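Local coordinates for protein cyclic nucleotide-gated potassium channel mll3241 (Mesorhizobium loti, PDB 4MUV) that forms a homotetrameric, cAMP-activated potassium channel, represented here by its cytoplasmic cyclic nucleotide-binding domain with cyclic GMP bound, at residues A[60-64]-A[65-69]; A[28-31]-A[32-36]. The protein carries 3 engineered substitutions. All coordinates share one frame; numbering follows the deposited sequence.

Contact 1 of 2, residues A[60-64]-A[65-69]. With PCG (cyclic guanosine monophosphate), chain C.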
ATOM      1  N   PHE A  60       0.764  -1.110   0.823  1.00  7.36           N
ATOM      2  CA  PHE A  60       1.676   0.016   0.696  1.00  7.51           C
ATOM      3  C   PHE A  60       1.066   1.097  -0.185  1.00  7.42           C
ATOM      4  O   PHE A  60       0.480   0.804  -1.241  1.00  8.81           O
ATOM      5  CB  PHE A  60       2.975  -0.422   0.053  1.00  9.18           C
ATOM      6  CG  PHE A  60       3.670  -1.540   0.774  1.00 10.56           C
ATOM      7  CD1 PHE A  60       4.588  -1.264   1.770  1.00 12.37           C
ATOM      8  CD2 PHE A  60       3.438  -2.852   0.425  1.00 11.40           C
ATOM      9  CE1 PHE A  60       5.248  -2.278   2.434  1.00 14.67           C
ATOM     10  CE2 PHE A  60       4.096  -3.885   1.086  1.00 13.98           C
ATOM     11  CZ  PHE A  60       5.002  -3.592   2.091  1.00 15.50           C
ATOM     12  N   PHE A  61       1.220   2.354   0.242  1.00  7.69           N
ATOM     13  CA  PHE A  61       0.844   3.537  -0.532  1.00  7.94           C
ATOM     14  C   PHE A  61       2.119   4.200  -0.995  1.00  8.26           C
ATOM     15  O   PHE A  61       2.985   4.533  -0.198  1.00  9.46           O
ATOM     16  CB  PHE A  61       0.005   4.477   0.330  1.00  8.85           C
ATOM     17  CG  PHE A  61      -1.251   3.828   0.790  1.00  9.34           C
ATOM     18  CD1 PHE A  61      -1.267   3.063   1.935  1.00  9.80           C
ATOM     19  CD2 PHE A  61      -2.406   3.921   0.032  1.00  9.14           C
ATOM     20  CE1 PHE A  61      -2.415   2.428   2.325  1.00 11.58           C
ATOM     21  CE2 PHE A  61      -3.553   3.262   0.415  1.00 10.50           C
ATOM     22  CZ  PHE A  61      -3.557   2.520   1.568  1.00 12.99           C
ATOM     23  N   VAL A  62       2.250   4.385  -2.311  1.00  8.19           N
ATOM     24  CA  VAL A  62       3.445   5.039  -2.856  1.00  8.97           C
ATOM     25  C   VAL A  62       3.311   6.545  -2.676  1.00  8.65           C
ATOM     26  O   VAL A  62       2.297   7.138  -3.056  1.00 10.24           O
ATOM     27  CB  VAL A  62       3.632   4.734  -4.353  1.00  8.82           C
ATOM     28  CG1 VAL A  62       4.881   5.384  -4.888  1.00  8.94           C
ATOM     29  CG2 VAL A  62       3.685   3.232  -4.593  1.00 10.32           C
ATOM     30  N   VAL A  63       4.322   7.178  -2.079  1.00  9.47           N
ATOM     31  CA  VAL A  63       4.238   8.606  -1.804  1.00 10.06           C
ATOM     32  C   VAL A  63       5.365   9.425  -2.404  1.00 13.13           C
ATOM     33  O   VAL A  63       5.182  10.623  -2.543  1.00 14.17           O
ATOM     34  CB  VAL A  63       3.988   8.886  -0.274  1.00 11.67           C
ATOM     35  CG1 VAL A  63       2.568   8.465   0.134  1.00 12.54           C
ATOM     36  CG2 VAL A  63       4.984   8.202   0.603  1.00 12.50           C
ATOM     37  N   GLU A  64       6.488   8.797  -2.758  1.00 12.36           N
ATOM     38  CA  GLU A  64       7.598   9.446  -3.477  1.00 12.65           C
ATOM     39  C   GLU A  64       8.292   8.364  -4.292  1.00 10.87           C
ATOM     40  O   GLU A  64       8.464   7.248  -3.803  1.00 11.51           O
ATOM     41  CB  GLU A  64       8.644  10.064  -2.522  1.00 13.40           C
ATOM     42  CG  GLU A  64       8.118  11.056  -1.474  1.00 15.81           C
ATOM     43  CD  GLU A  64       9.195  11.546  -0.515  1.00 16.97           C
ATOM     44  OE1 GLU A  64      10.074  10.753  -0.101  1.00 17.10           O
ATOM     45  OE2 GLU A  64       9.148  12.724  -0.146  1.00 17.44           O
ATOM     46  N   GLY A  65       8.688   8.659  -5.526  1.00 12.06           N
ATOM     47  CA  GLY A  65       9.339   7.653  -6.343  1.00 11.12           C
ATOM     48  C   GLY A  65       8.359   6.664  -6.932  1.00 11.15           C
ATOM     49  O   GLY A  65       7.171   6.896  -6.947  1.00 12.62           O
ATOM     50  N   SER A  66       8.871   5.554  -7.439  1.00 11.83           N
ATOM     51  CA  SER A  66       8.031   4.570  -8.099  1.00 11.72           C
ATOM     52  C   SER A  66       8.468   3.132  -7.851  1.00 10.41           C
ATOM     53  O   SER A  66       9.631   2.850  -7.523  1.00 11.50           O
ATOM     54  CB  SER A  66       7.977   4.841  -9.598  1.00 13.27           C
ATOM     55  OG  SER A  66       9.256   4.712 -10.174  1.00 15.33           O
ATOM     56  N   VAL A  67       7.502   2.228  -8.014  1.00  9.96           N
ATOM     57  CA  VAL A  67       7.733   0.793  -7.987  1.00  9.55           C
ATOM     58  C   VAL A  67       7.423   0.161  -9.331  1.00  9.16           C
ATOM     59  O   VAL A  67       6.676   0.719 -10.127  1.00 10.92           O
ATOM     60  CB  VAL A  67       6.925   0.091  -6.877  1.00  9.66           C
ATOM     61  CG1 VAL A  67       7.280   0.664  -5.525  1.00 10.99           C
ATOM     62  CG2 VAL A  67       5.447   0.165  -7.139  1.00  9.72           C
ATOM     63  N   SER A  68       7.988  -1.023  -9.527  1.00  9.97           N
ATOM     64  CA  SER A  68       7.805  -1.851 -10.703  1.00  9.47           C
ATOM     65  C   SER A  68       7.034  -3.106 -10.310  1.00  8.65           C
ATOM     66  O   SER A  68       7.390  -3.769  -9.349  1.00 10.28           O
ATOM     67  CB  SER A  68       9.203  -2.249 -11.186  1.00 14.07           C
ATOM     68  OG  SER A  68       9.173  -3.283 -12.110  1.00 20.61           O
ATOM     69  N   VAL A  69       5.984  -3.419 -11.057  1.00 10.16           N
ATOM     70  CA  VAL A  69       5.158  -4.605 -10.825  1.00  9.96           C
ATOM     71  C   VAL A  69       5.427  -5.606 -11.937  1.00 10.30           C
ATOM     72  O   VAL A  69       5.197  -5.313 -13.113  1.00 12.16           O
ATOM     73  CB  VAL A  69       3.651  -4.251 -10.789  1.00 10.38           C
ATOM     74  CG1 VAL A  69       2.824  -5.513 -10.518  1.00 10.29           C
ATOM     75  CG2 VAL A  69       3.375  -3.147  -9.769  1.00 12.25           C
TER
HETATM   76  PA  PCG C 401      -0.664  -8.496  -3.957  1.00  7.07           P
HETATM   77  O1A PCG C 401      -0.968  -8.519  -2.473  1.00  8.00           O
HETATM   78  O2A PCG C 401      -1.086  -9.688  -4.740  1.00  8.23           O
HETATM   79  O5' PCG C 401       0.857  -8.294  -4.138  1.00  7.12           O
HETATM   80  C5' PCG C 401       1.349  -7.890  -5.335  1.00  8.86           C
HETATM   81  C4' PCG C 401       0.613  -6.601  -5.742  1.00  7.32           C
HETATM   82  O4' PCG C 401       0.997  -5.932  -7.001  1.00  8.14           O
HETATM   83  C3' PCG C 401      -0.736  -6.851  -5.848  1.00  7.02           C
HETATM   84  O3' PCG C 401      -1.346  -7.196  -4.564  1.00  7.25           O
HETATM   85  C2' PCG C 401      -1.261  -5.499  -6.484  1.00  7.42           C
HETATM   86  O2' PCG C 401      -1.611  -4.596  -5.435  1.00  8.00           O
HETATM   87  C1' PCG C 401      -0.181  -5.018  -7.243  1.00  6.67           C
HETATM   88  N9  PCG C 401      -0.376  -4.916  -8.659  1.00  7.65           N
HETATM   89  C8  PCG C 401      -0.365  -3.772  -9.420  1.00  8.03           C
HETATM   90  N7  PCG C 401      -0.692  -4.023 -10.689  1.00  8.12           N
HETATM   91  C5  PCG C 401      -0.915  -5.378 -10.742  1.00  7.64           C
HETATM   92  C6  PCG C 401      -1.301  -6.236 -11.828  1.00  8.99           C
HETATM   93  O6  PCG C 401      -1.507  -5.873 -13.012  1.00  9.19           O
HETATM   94  N1  PCG C 401      -1.432  -7.560 -11.484  1.00  7.74           N
HETATM   95  C2  PCG C 401      -1.268  -8.050 -10.198  1.00  9.44           C
HETATM   96  N2  PCG C 401      -1.443  -9.366  -9.975  1.00 10.62           N
HETATM   97  N3  PCG C 401      -0.900  -7.265  -9.136  1.00  8.23           N
HETATM   98  C4  PCG C 401      -0.743  -5.907  -9.485  1.00  7.87           C
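Strand 58-64 ends at Glu64, and Gly65, with a positive phi (78°) that glycine adopts with ease, turns the chain sharply toward strand 67-70. Just before the bend, Val63 and Glu64 both face Ser105 of strand 104-110, a classic beta bulge. Inside the corner the contact is carried by Val62. Its CG1, anti to the backbone N (chi1 -179°), reaches the carbonyl oxygen of Gly65, with CG1 3.4 Å from that O. The other methyl branch, beside the backbone N, faces the next strand: Val62 CG2 lies 4.4 Å from Val67 CG2, a loose apolar touch between two buried valines. Val104 packs on Val62, while Ile49 and Leu77 pack on Val67, so the hydrophobic lining continues past the bend. The polar side chains turn away from this corner. Glu64 leaves with CG beside its own backbone N and an extended chain beyond, and its OE1 receives both a salt bridge from Arg12 and a hydrogen bond with Ser105; Ser66 OG pairs with Glu76. Farther along the second strand, Val69 meets cyclic GMP with both methyls. Its CG1 is 3.7 Å from C4 of the guanine, over the bond shared by the two rings, and its CG2 is 3.8 Å from C8. The touch on the base is therefore one of van der Waals contact, whereas the ligand's hydrogen bonds come from elsewhere in the pocket, among them Glu85, Ser95, Arg94 and Asp139. The chemistry thus divides along one strand connection: apolar branches line the inner corner and lie against the purine, and charged or hydroxyl ends are satisfied on its outer side.

Contact 2 of 2, residues A[28-31]-A[32-36]; sequences PAVL and VEIVR
Val35 N donates to Leu31 O at 2.9 Å, one of four successive i to i+4 backbone bonds that tie 28-31 to 32-36. Val30 O receives Ile34 N at 3.0 Å in much the same geometry, both donors lying nearly in line with the carbonyl bond. Nearer the start of the helix the approach is more oblique: the bond from Val32 N to Pro28 O (3.0 Å) comes in 22° off the carbonyl plane, and that from Glu33 N to Ala29 O is tilted by 30°. The beta-branched side chains pack close against these same acceptors. Val35 CG2 sits 3.1 Å from Leu31 O, placed there by a first torsion (chi1 178°) that sets this methyl beside the backbone N while CG1 takes the anti position. Val32 CG2 stands in the same relation to Pro28 O, at 3.4 Å, and Ile34 CG1 approaches Val30 O. Outward from the backbone, Leu31 and Val35 run side by side and point the same way, with Leu31 CD1 3.9 Å from Val35 CG2. Together they form one apolar ridge, which Trp14 and Val17 of helix 13-17 cover. Val30 CG1 and Ile34 CG1 make a looser pair at 4.3 Å on another part of the surface, where Leu117 of helix 111-120 packs on Ile34 and Met116 touches Glu33. The arrangement is that of the first turns of a regular alpha helix, helix 28-37, which leads into the beta roll and turns Leu31 and Val35 to helix 13-17 and Ile34 to helix 111-120.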
ATOM      1  N   PRO A  28     -12.175  13.077   9.066  1.00 16.41           N
ATOM      2  CA  PRO A  28     -10.887  13.442   9.644  1.00 15.16           C
ATOM      3  C   PRO A  28     -10.417  12.547  10.786  1.00 12.82           C
ATOM      4  O   PRO A  28      -9.231  12.263  10.852  1.00 12.74           O
ATOM      5  CB  PRO A  28     -11.102  14.892  10.087  1.00 18.96           C
ATOM      6  CG  PRO A  28     -12.545  15.047  10.190  1.00 19.39           C
ATOM      7  CD  PRO A  28     -13.139  14.188   9.141  1.00 19.37           C
ATOM      8  N   ALA A  29     -11.313  12.079  11.653  1.00 14.12           N
ATOM      9  CA  ALA A  29     -10.895  11.183  12.734  1.00 13.80           C
ATOM     10  C   ALA A  29     -10.365   9.861  12.144  1.00 11.15           C
ATOM     11  O   ALA A  29      -9.424   9.245  12.691  1.00 12.28           O
ATOM     12  CB  ALA A  29     -12.024  10.939  13.734  1.00 15.78           C
ATOM     13  N   VAL A  30     -10.982   9.378  11.064  1.00 11.22           N
ATOM     14  CA  VAL A  30     -10.542   8.159  10.405  1.00 11.05           C
ATOM     15  C   VAL A  30      -9.144   8.368   9.799  1.00  9.68           C
ATOM     16  O   VAL A  30      -8.249   7.539   9.976  1.00 10.23           O
ATOM     17  CB  VAL A  30     -11.518   7.650   9.325  1.00 12.37           C
ATOM     18  CG1 VAL A  30     -10.983   6.360   8.691  1.00 13.62           C
ATOM     19  CG2 VAL A  30     -12.874   7.370   9.916  1.00 14.74           C
ATOM     20  N   LEU A  31      -8.938   9.488   9.125  1.00 10.47           N
ATOM     21  CA  LEU A  31      -7.627   9.749   8.547  1.00 10.22           C
ATOM     22  C   LEU A  31      -6.555   9.792   9.636  1.00 10.13           C
ATOM     23  O   LEU A  31      -5.495   9.212   9.492  1.00 10.49           O
ATOM     24  CB  LEU A  31      -7.636  11.063   7.786  1.00 11.91           C
ATOM     25  CG  LEU A  31      -6.274  11.427   7.163  1.00 14.72           C
ATOM     26  CD1 LEU A  31      -5.818  10.406   6.151  1.00 16.98           C
ATOM     27  CD2 LEU A  31      -6.373  12.785   6.506  1.00 16.77           C
ATOM     28  N   VAL A  32      -6.822  10.487  10.733  1.00 11.31           N
ATOM     29  CA  VAL A  32      -5.817  10.563  11.778  1.00 11.24           C
ATOM     30  C   VAL A  32      -5.532   9.182  12.383  1.00 11.37           C
ATOM     31  O   VAL A  32      -4.374   8.821  12.598  1.00 12.25           O
ATOM     32  CB  VAL A  32      -6.185  11.613  12.832  1.00 13.38           C
ATOM     33  CG1 VAL A  32      -5.249  11.545  14.026  1.00 16.39           C
ATOM     34  CG2 VAL A  32      -6.168  13.012  12.223  1.00 15.00           C
ATOM     35  N   GLU A  33      -6.581   8.398  12.615  1.00 10.21           N
ATOM     36  CA  GLU A  33      -6.405   7.064  13.165  1.00 10.94           C
ATOM     37  C   GLU A  33      -5.492   6.236  12.256  1.00  9.04           C
ATOM     38  O   GLU A  33      -4.562   5.546  12.721  1.00 11.11           O
ATOM     39  CB  GLU A  33      -7.770   6.390  13.371  1.00 13.09           C
ATOM     40  CG  GLU A  33      -7.776   5.199  14.308  1.00 15.49           C
ATOM     41  CD  GLU A  33      -7.470   3.873  13.641  1.00 20.43           C
ATOM     42  OE1 GLU A  33      -7.464   3.786  12.389  1.00 21.41           O
ATOM     43  OE2 GLU A  33      -7.244   2.890  14.383  1.00 23.94           O
ATOM     44  N   ILE A  34      -5.739   6.291  10.952  1.00  9.25           N
ATOM     45  CA  ILE A  34      -4.973   5.507  10.003  1.00  9.37           C
ATOM     46  C   ILE A  34      -3.540   6.013   9.911  1.00  9.24           C
ATOM     47  O   ILE A  34      -2.604   5.214   9.888  1.00 10.05           O
ATOM     48  CB  ILE A  34      -5.686   5.476   8.669  1.00 12.66           C
ATOM     49  CG1 ILE A  34      -6.986   4.664   8.803  1.00 16.79           C
ATOM     50  CG2 ILE A  34      -4.780   4.903   7.585  1.00 15.59           C
ATOM     51  CD1 ILE A  34      -6.781   3.132   9.085  1.00 19.33           C
ATOM     52  N   VAL A  35      -3.349   7.321   9.906  1.00 10.00           N
ATOM     53  CA  VAL A  35      -1.998   7.858   9.805  1.00  9.70           C
ATOM     54  C   VAL A  35      -1.118   7.461  10.993  1.00  9.05           C
ATOM     55  O   VAL A  35       0.062   7.181  10.826  1.00 10.36           O
ATOM     56  CB  VAL A  35      -2.004   9.359   9.536  1.00 13.29           C
ATOM     57  CG1 VAL A  35      -0.570   9.889   9.490  1.00 17.72           C
ATOM     58  CG2 VAL A  35      -2.653   9.624   8.200  1.00 16.13           C
ATOM     59  N   ARG A  36      -1.699   7.375  12.182  1.00  8.93           N
ATOM     60  CA  ARG A  36      -0.963   6.907  13.343  1.00 10.10           C
ATOM     61  C   ARG A  36      -0.523   5.448  13.195  1.00 11.16           C
ATOM     62  O   ARG A  36       0.475   5.038  13.791  1.00 12.91           O
ATOM     63  CB  ARG A  36      -1.808   7.044  14.609  1.00 12.54           C
ATOM     64  CG  ARG A  36      -2.107   8.438  15.030  1.00 15.92           C
ATOM     65  CD  ARG A  36      -2.737   8.417  16.427  1.00 20.00           C
ATOM     66  NE  ARG A  36      -3.502   9.629  16.728  1.00 24.32           N
ATOM     67  CZ  ARG A  36      -2.961  10.817  16.992  1.00 26.93           C
ATOM     68  NH1 ARG A  36      -1.642  10.962  17.010  1.00 29.91           N
ATOM     69  NH2 ARG A  36      -3.740  11.864  17.265  1.00 28.08           N
TER

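Contact 1 is the more central, its middle about 8 Å from the centre of the chain against about 16 Å for contact 2, and the two centres lie 21 Å apart. They share no helix or strand and do not touch, although their nearest atoms come within about 6 Å. Contact 2 comes first in sequence, in a partly exposed helix, and is held chiefly by repeating main-chain hydrogen bonds. Contact 1 links strands of both sheets of the roll and relies on valine packing, the backbone bonds of 60-63 going to Ser105 and Leu107 of strand 104-110, to Phe83, and to Gly80 and Ala81. Only contact 1 reaches the nucleotide; 28-36 lies away from the annotated binding residues.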